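Local coordinates for transcription anti-terminator antagonist UpxZ (Bacteroides uniformis ATCC 8492, PDB 4EPZ), which probably antagonises transcription anti-termination and thereby helps regulate capsular polysaccharide synthesis, at residues A[5-19]-A[37-51]. Numbering follows the deposited sequence.
Sequences LLSRALELQRMAHEL and LNKEVLTRSDSLFSE
Segments 5-19 and 37-51, on helices 5-20 and 32-49, run antiparallel, their axes 10.0 Å apart at 149°, the backbones closest where Ala-16 faces Val-41. Leu-12 pushes both methyls at Ser-45, CD2 lying 3.5 Å from its OG, and is ringed by Val-41, Arg-44 and Leu-48. Val-41 returns the gesture, its CG2 meeting Met-15 CG at 3.6 Å and Leu-19 CD2 at 3.7 Å. The two consecutive antiparallel helices form a helical hairpin, packed by reciprocal knobs into holes, within an all-helical chain; helix 56-72 adds Leu-62 against Leu-5 and Tyr-70 against Ser-45. In one of its two conformers Met-15, a selenomethionine, bends at chi3 (-85°), which lays its CE against Glu-40 OE2. Along one flank, Arg-44 ties the helices together. Its NH1 gives Glu-11 OE1 a nearly straight bond (2.8 Å, 166°) on the anti lone pair, in the guanidinium plane, and also donates to a water held by Arg-8 O. From its other side NE and NH2 both grip Glu-40 OE2, NE at 2.9 Å, fixing the guanidinium's rotation. A leucine at Arg-44 would probably leave Glu-11 and Glu-40 without their shared positive mate. Toward the start of helix 5-20, in one of two Arg-8 conformers, Leu-48 CD2 sits over the centre of the guanidinium, 3.5 Å above its plane. A second water, in that plane, accepts from Arg-8 NH2 and donates to Ser-47 O and Glu-51 OE2, supplementing a long Arg-8 to Glu-51 salt bridge; the Glu-51 side chain lies about 5 Å from a bound calcium ion.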
loop_
_atom_site.group_PDB
_atom_site.type_symbol
_atom_site.label_atom_id
_atom_site.label_comp_id
_atom_site.label_asym_id
_atom_site.label_seq_id
_atom_site.Cartn_x
_atom_site.Cartn_y
_atom_site.Cartn_z
ATOM N N LEU A 5 5.344 10.313 -14.372
ATOM C CA LEU A 5 5.387 9.970 -12.961
ATOM C C LEU A 5 4.143 9.172 -12.557
ATOM O O LEU A 5 4.264 8.095 -11.966
ATOM C CB LEU A 5 5.433 11.278 -12.191
ATOM C CG LEU A 5 6.254 11.368 -10.969
ATOM C CD1 LEU A 5 7.700 11.507 -11.332
ATOM C CD2 LEU A 5 5.854 12.578 -10.195
ATOM N N LEU A 6 2.944 9.661 -12.951
ATOM C CA LEU A 6 1.707 8.964 -12.641
ATOM C C LEU A 6 1.635 7.602 -13.326
ATOM O O LEU A 6 1.214 6.640 -12.670
ATOM C CB LEU A 6 0.484 9.811 -13.041
ATOM C CG LEU A 6 -0.889 9.212 -12.677
ATOM C CD1 LEU A 6 -1.110 9.136 -11.148
ATOM C CD2 LEU A 6 -2.002 10.023 -13.323
ATOM N N SER A 7 2.016 7.513 -14.639
ATOM C CA SER A 7 2.003 6.244 -15.367
ATOM C C SER A 7 2.888 5.234 -14.652
ATOM O O SER A 7 2.473 4.097 -14.462
ATOM C CB SER A 7 2.476 6.419 -16.806
ATOM O OG SER A 7 1.423 6.996 -17.558
ATOM N N ARG A 8 4.091 5.671 -14.251
ATOM C CA ARG A 8 5.065 4.855 -13.527
ATOM C C ARG A 8 4.462 4.377 -12.191
ATOM O O ARG A 8 4.597 3.219 -11.819
ATOM C CB ARG A 8 6.353 5.671 -13.292
ATOM C CG ARG A 8 7.212 5.886 -14.547
ATOM C CD ARG A 8 8.322 6.915 -14.312
ATOM N NE ARG A 8 9.311 6.434 -13.336
ATOM C CZ ARG A 8 10.187 7.201 -12.693
ATOM N NH1 ARG A 8 10.229 8.508 -12.919
ATOM N NH2 ARG A 8 11.012 6.672 -11.801
ATOM N N ALA A 9 3.805 5.286 -11.463
ATOM C CA ALA A 9 3.196 4.925 -10.167
ATOM C C ALA A 9 2.063 3.918 -10.343
ATOM O O ALA A 9 1.959 2.959 -9.565
ATOM C CB ALA A 9 2.665 6.175 -9.452
ATOM N N LEU A 10 1.198 4.135 -11.350
ATOM C CA LEU A 10 0.099 3.201 -11.561
ATOM C C LEU A 10 0.637 1.841 -11.982
ATOM O O LEU A 10 0.073 0.832 -11.564
ATOM C CB LEU A 10 -0.927 3.741 -12.567
ATOM C CG LEU A 10 -1.588 5.088 -12.169
ATOM C CD1 LEU A 10 -2.410 5.644 -13.325
ATOM C CD2 LEU A 10 -2.418 4.968 -10.859
ATOM N N GLU A 11 1.740 1.816 -12.785
ATOM C CA GLU A 11 2.381 0.568 -13.230
ATOM C C GLU A 11 2.912 -0.186 -12.018
ATOM O O GLU A 11 2.660 -1.376 -11.889
ATOM C CB GLU A 11 3.526 0.854 -14.203
ATOM C CG GLU A 11 3.119 1.022 -15.652
ATOM C CD GLU A 11 4.207 1.534 -16.585
ATOM O OE1 GLU A 11 5.403 1.504 -16.210
ATOM O OE2 GLU A 11 3.856 1.962 -17.709
ATOM N N LEU A 12 3.596 0.532 -11.105
ATOM C CA LEU A 12 4.125 -0.039 -9.876
ATOM C C LEU A 12 2.986 -0.552 -8.988
ATOM O O LEU A 12 3.116 -1.633 -8.443
ATOM C CB LEU A 12 4.989 0.969 -9.096
ATOM C CG LEU A 12 5.676 0.413 -7.839
ATOM C CD1 LEU A 12 6.486 -0.902 -8.135
ATOM C CD2 LEU A 12 6.601 1.463 -7.209
ATOM N N GLN A 13 1.878 0.210 -8.825
ATOM C CA GLN A 13 0.752 -0.293 -8.014
ATOM C C GLN A 13 0.238 -1.640 -8.555
ATOM O O GLN A 13 -0.000 -2.555 -7.768
ATOM C CB GLN A 13 -0.418 0.699 -8.043
ATOM C CG GLN A 13 -0.198 1.895 -7.152
ATOM C CD GLN A 13 -1.314 2.892 -7.333
ATOM O OE1 GLN A 13 -2.444 2.552 -7.688
ATOM N NE2 GLN A 13 -1.015 4.148 -7.114
ATOM N N ARG A 14 0.097 -1.717 -9.899
ATOM C CA ARG A 14 -0.391 -2.907 -10.583
ATOM C C ARG A 14 0.582 -4.089 -10.370
ATOM O O ARG A 14 0.149 -5.190 -9.993
ATOM C CB ARG A 14 -0.560 -2.604 -12.078
ATOM C CG ARG A 14 -2.018 -2.525 -12.520
ATOM C CD ARG A 14 -2.313 -1.502 -13.612
ATOM N NE ARG A 14 -1.339 -1.455 -14.710
ATOM C CZ ARG A 14 -0.903 -0.322 -15.253
ATOM N NH1 ARG A 14 -1.330 0.848 -14.797
ATOM N NH2 ARG A 14 -0.033 -0.349 -16.252
HETATM N N MSE A 15 1.879 -3.855 -10.593
HETATM C CA MSE A 15 2.902 -4.900 -10.470
HETATM C C MSE A 15 3.040 -5.388 -9.040
HETATM O O MSE A 15 3.159 -6.607 -8.829
HETATM C CB MSE A 15 4.246 -4.421 -10.996
HETATM C CG MSE A 15 5.159 -5.576 -11.335
HETATM SE SE MSE A 15 6.767 -4.970 -12.153
HETATM C CE MSE A 15 6.109 -4.846 -14.039
ATOM N N ALA A 16 3.004 -4.453 -8.060
ATOM C CA ALA A 16 3.111 -4.833 -6.658
ATOM C C ALA A 16 1.900 -5.691 -6.269
ATOM O O ALA A 16 2.054 -6.704 -5.592
ATOM C CB ALA A 16 3.212 -3.590 -5.764
ATOM N N HIS A 17 0.704 -5.307 -6.740
ATOM C CA HIS A 17 -0.504 -6.089 -6.487
ATOM C C HIS A 17 -0.376 -7.507 -7.061
ATOM O O HIS A 17 -0.677 -8.473 -6.371
ATOM C CB HIS A 17 -1.732 -5.402 -7.098
ATOM C CG HIS A 17 -2.994 -6.143 -6.815
ATOM N ND1 HIS A 17 -3.540 -6.998 -7.745
ATOM C CD2 HIS A 17 -3.746 -6.176 -5.688
ATOM C CE1 HIS A 17 -4.629 -7.496 -7.175
ATOM N NE2 HIS A 17 -4.806 -7.017 -5.950
ATOM N N GLU A 18 0.081 -7.600 -8.314
ATOM C CA GLU A 18 0.293 -8.851 -9.060
ATOM C C GLU A 18 1.209 -9.781 -8.269
ATOM O O GLU A 18 0.912 -10.966 -8.094
ATOM C CB GLU A 18 0.911 -8.543 -10.444
ATOM C CG GLU A 18 1.160 -9.774 -11.310
ATOM C CD GLU A 18 1.880 -9.582 -12.635
ATOM O OE1 GLU A 18 2.315 -8.447 -12.937
ATOM O OE2 GLU A 18 2.027 -10.587 -13.367
ATOM N N LEU A 19 2.315 -9.217 -7.775
ATOM C CA LEU A 19 3.315 -9.952 -7.027
ATOM C C LEU A 19 2.730 -10.481 -5.714
ATOM O O LEU A 19 2.938 -11.650 -5.388
ATOM C CB LEU A 19 4.537 -9.043 -6.785
ATOM C CG LEU A 19 5.754 -9.606 -6.050
ATOM C CD1 LEU A 19 6.197 -10.999 -6.595
ATOM C CD2 LEU A 19 6.899 -8.623 -6.123
ATOM N N LEU A 37 10.740 -10.582 -11.214
ATOM C CA LEU A 37 9.557 -9.837 -10.805
ATOM C C LEU A 37 9.778 -9.132 -9.455
ATOM O O LEU A 37 9.381 -7.971 -9.302
ATOM C CB LEU A 37 8.328 -10.752 -10.726
ATOM C CG LEU A 37 6.966 -10.039 -10.552
ATOM C CD1 LEU A 37 6.666 -9.102 -11.725
ATOM C CD2 LEU A 37 5.830 -11.045 -10.431
ATOM N N ASN A 38 10.391 -9.835 -8.478
ATOM C CA ASN A 38 10.675 -9.211 -7.190
ATOM C C ASN A 38 11.688 -8.107 -7.364
ATOM O O ASN A 38 11.566 -7.076 -6.698
ATOM C CB ASN A 38 11.181 -10.221 -6.163
ATOM C CG ASN A 38 10.062 -10.890 -5.459
ATOM O OD1 ASN A 38 9.525 -10.377 -4.480
ATOM N ND2 ASN A 38 9.654 -12.030 -5.977
ATOM N N LYS A 39 12.678 -8.320 -8.275
ATOM C CA LYS A 39 13.741 -7.355 -8.559
ATOM C C LYS A 39 13.156 -6.137 -9.262
ATOM O O LYS A 39 13.503 -5.015 -8.925
ATOM C CB LYS A 39 14.868 -8.001 -9.408
ATOM C CG LYS A 39 16.050 -7.084 -9.765
ATOM C CD LYS A 39 16.822 -6.557 -8.550
ATOM C CE LYS A 39 18.117 -5.880 -8.934
ATOM N NZ LYS A 39 19.171 -6.855 -9.329
ATOM N N GLU A 40 12.293 -6.367 -10.250
ATOM C CA GLU A 40 11.691 -5.270 -11.002
ATOM C C GLU A 40 10.840 -4.377 -10.094
ATOM O O GLU A 40 10.882 -3.152 -10.238
ATOM C CB GLU A 40 10.850 -5.765 -12.157
ATOM C CG GLU A 40 10.502 -4.602 -13.073
ATOM C CD GLU A 40 9.768 -4.914 -14.354
ATOM O OE1 GLU A 40 9.739 -6.098 -14.766
ATOM O OE2 GLU A 40 9.197 -3.963 -14.933
ATOM N N VAL A 41 10.066 -4.982 -9.171
ATOM C CA VAL A 41 9.262 -4.186 -8.223
ATOM C C VAL A 41 10.217 -3.350 -7.335
ATOM O O VAL A 41 9.971 -2.157 -7.146
ATOM C CB VAL A 41 8.259 -5.038 -7.397
ATOM C CG1 VAL A 41 7.665 -4.245 -6.230
ATOM C CG2 VAL A 41 7.139 -5.585 -8.292
ATOM N N LEU A 42 11.354 -3.935 -6.876
ATOM C CA LEU A 42 12.308 -3.169 -6.064
ATOM C C LEU A 42 12.916 -2.031 -6.886
ATOM O O LEU A 42 12.948 -0.883 -6.418
ATOM C CB LEU A 42 13.422 -4.071 -5.512
ATOM C CG LEU A 42 14.472 -3.347 -4.686
ATOM C CD1 LEU A 42 13.915 -2.832 -3.362
ATOM C CD2 LEU A 42 15.672 -4.225 -4.474
ATOM N N THR A 43 13.353 -2.339 -8.116
ATOM C CA THR A 43 13.976 -1.369 -9.022
ATOM C C THR A 43 13.042 -0.192 -9.271
ATOM O O THR A 43 13.482 0.953 -9.160
ATOM C CB THR A 43 14.405 -2.044 -10.319
ATOM O OG1 THR A 43 15.336 -3.083 -9.972
ATOM C CG2 THR A 43 15.053 -1.069 -11.312
ATOM N N ARG A 44 11.778 -0.478 -9.606
ATOM C CA ARG A 44 10.758 0.557 -9.862
ATOM C C ARG A 44 10.475 1.402 -8.609
ATOM O O ARG A 44 10.344 2.621 -8.710
ATOM C CB ARG A 44 9.472 -0.072 -10.381
ATOM C CG ARG A 44 9.593 -0.557 -11.840
ATOM C CD ARG A 44 8.296 -1.213 -12.241
ATOM N NE ARG A 44 8.246 -1.556 -13.667
ATOM C CZ ARG A 44 7.618 -0.838 -14.600
ATOM N NH1 ARG A 44 7.023 0.304 -14.282
ATOM N NH2 ARG A 44 7.579 -1.261 -15.857
ATOM N N SER A 45 10.395 0.765 -7.446
ATOM C CA SER A 45 10.181 1.472 -6.179
ATOM C C SER A 45 11.365 2.401 -5.906
ATOM O O SER A 45 11.151 3.589 -5.653
ATOM C CB SER A 45 9.986 0.479 -5.036
ATOM O OG SER A 45 8.856 -0.339 -5.284
ATOM N N ASP A 46 12.604 1.888 -6.052
ATOM C CA ASP A 46 13.805 2.696 -5.844
ATOM C C ASP A 46 13.847 3.880 -6.807
ATOM O O ASP A 46 14.162 4.988 -6.379
ATOM C CB ASP A 46 15.065 1.836 -5.968
ATOM C CG ASP A 46 15.351 0.997 -4.731
ATOM O OD1 ASP A 46 14.757 1.292 -3.652
ATOM O OD2 ASP A 46 16.199 0.082 -4.821
ATOM N N SER A 47 13.491 3.678 -8.090
ATOM C CA SER A 47 13.519 4.759 -9.070
ATOM C C SER A 47 12.509 5.873 -8.714
ATOM O O SER A 47 12.822 7.056 -8.843
ATOM C CB SER A 47 13.244 4.212 -10.469
ATOM O OG SER A 47 13.223 5.253 -11.428
ATOM N N LEU A 48 11.309 5.499 -8.258
ATOM C CA LEU A 48 10.263 6.457 -7.936
ATOM C C LEU A 48 10.416 7.133 -6.566
ATOM O O LEU A 48 9.863 8.208 -6.338
ATOM C CB LEU A 48 8.911 5.738 -7.987
ATOM C CG LEU A 48 8.279 5.572 -9.381
ATOM C CD1 LEU A 48 7.028 4.695 -9.310
ATOM C CD2 LEU A 48 7.861 6.945 -9.991
ATOM N N PHE A 49 11.165 6.496 -5.656
ATOM C CA PHE A 49 11.316 6.973 -4.280
ATOM C C PHE A 49 11.768 8.449 -4.153
ATOM O O PHE A 49 11.219 9.152 -3.303
ATOM C CB PHE A 49 12.293 6.068 -3.530
ATOM C CG PHE A 49 12.477 6.493 -2.088
ATOM C CD1 PHE A 49 11.464 6.298 -1.153
ATOM C CD2 PHE A 49 13.664 7.093 -1.671
ATOM C CE1 PHE A 49 11.645 6.679 0.186
ATOM C CE2 PHE A 49 13.853 7.468 -0.329
ATOM C CZ PHE A 49 12.831 7.284 0.581
ATOM N N SER A 50 12.694 8.917 -4.999
ATOM C CA SER A 50 13.213 10.294 -4.920
ATOM C C SER A 50 12.256 11.349 -5.514
ATOM O O SER A 50 12.506 12.548 -5.346
ATOM C CB SER A 50 14.582 10.396 -5.593
ATOM O OG SER A 50 14.524 10.101 -6.979
ATOM N N GLU A 51 11.173 10.918 -6.187
ATOM C CA GLU A 51 10.212 11.827 -6.811
ATOM C C GLU A 51 9.319 12.419 -5.737
ATOM O O GLU A 51 8.923 11.712 -4.802
ATOM C CB GLU A 51 9.389 11.114 -7.904
ATOM C CG GLU A 51 10.261 10.524 -9.017
ATOM C CD GLU A 51 10.903 11.503 -9.987
ATOM O OE1 GLU A 51 10.494 12.689 -10.013
ATOM O OE2 GLU A 51 11.769 11.063 -10.774
HETATM O O HOH W 1 6.981 1.871 -12.027
HETATM O O HOH W 2 12.994 8.727 -11.277
#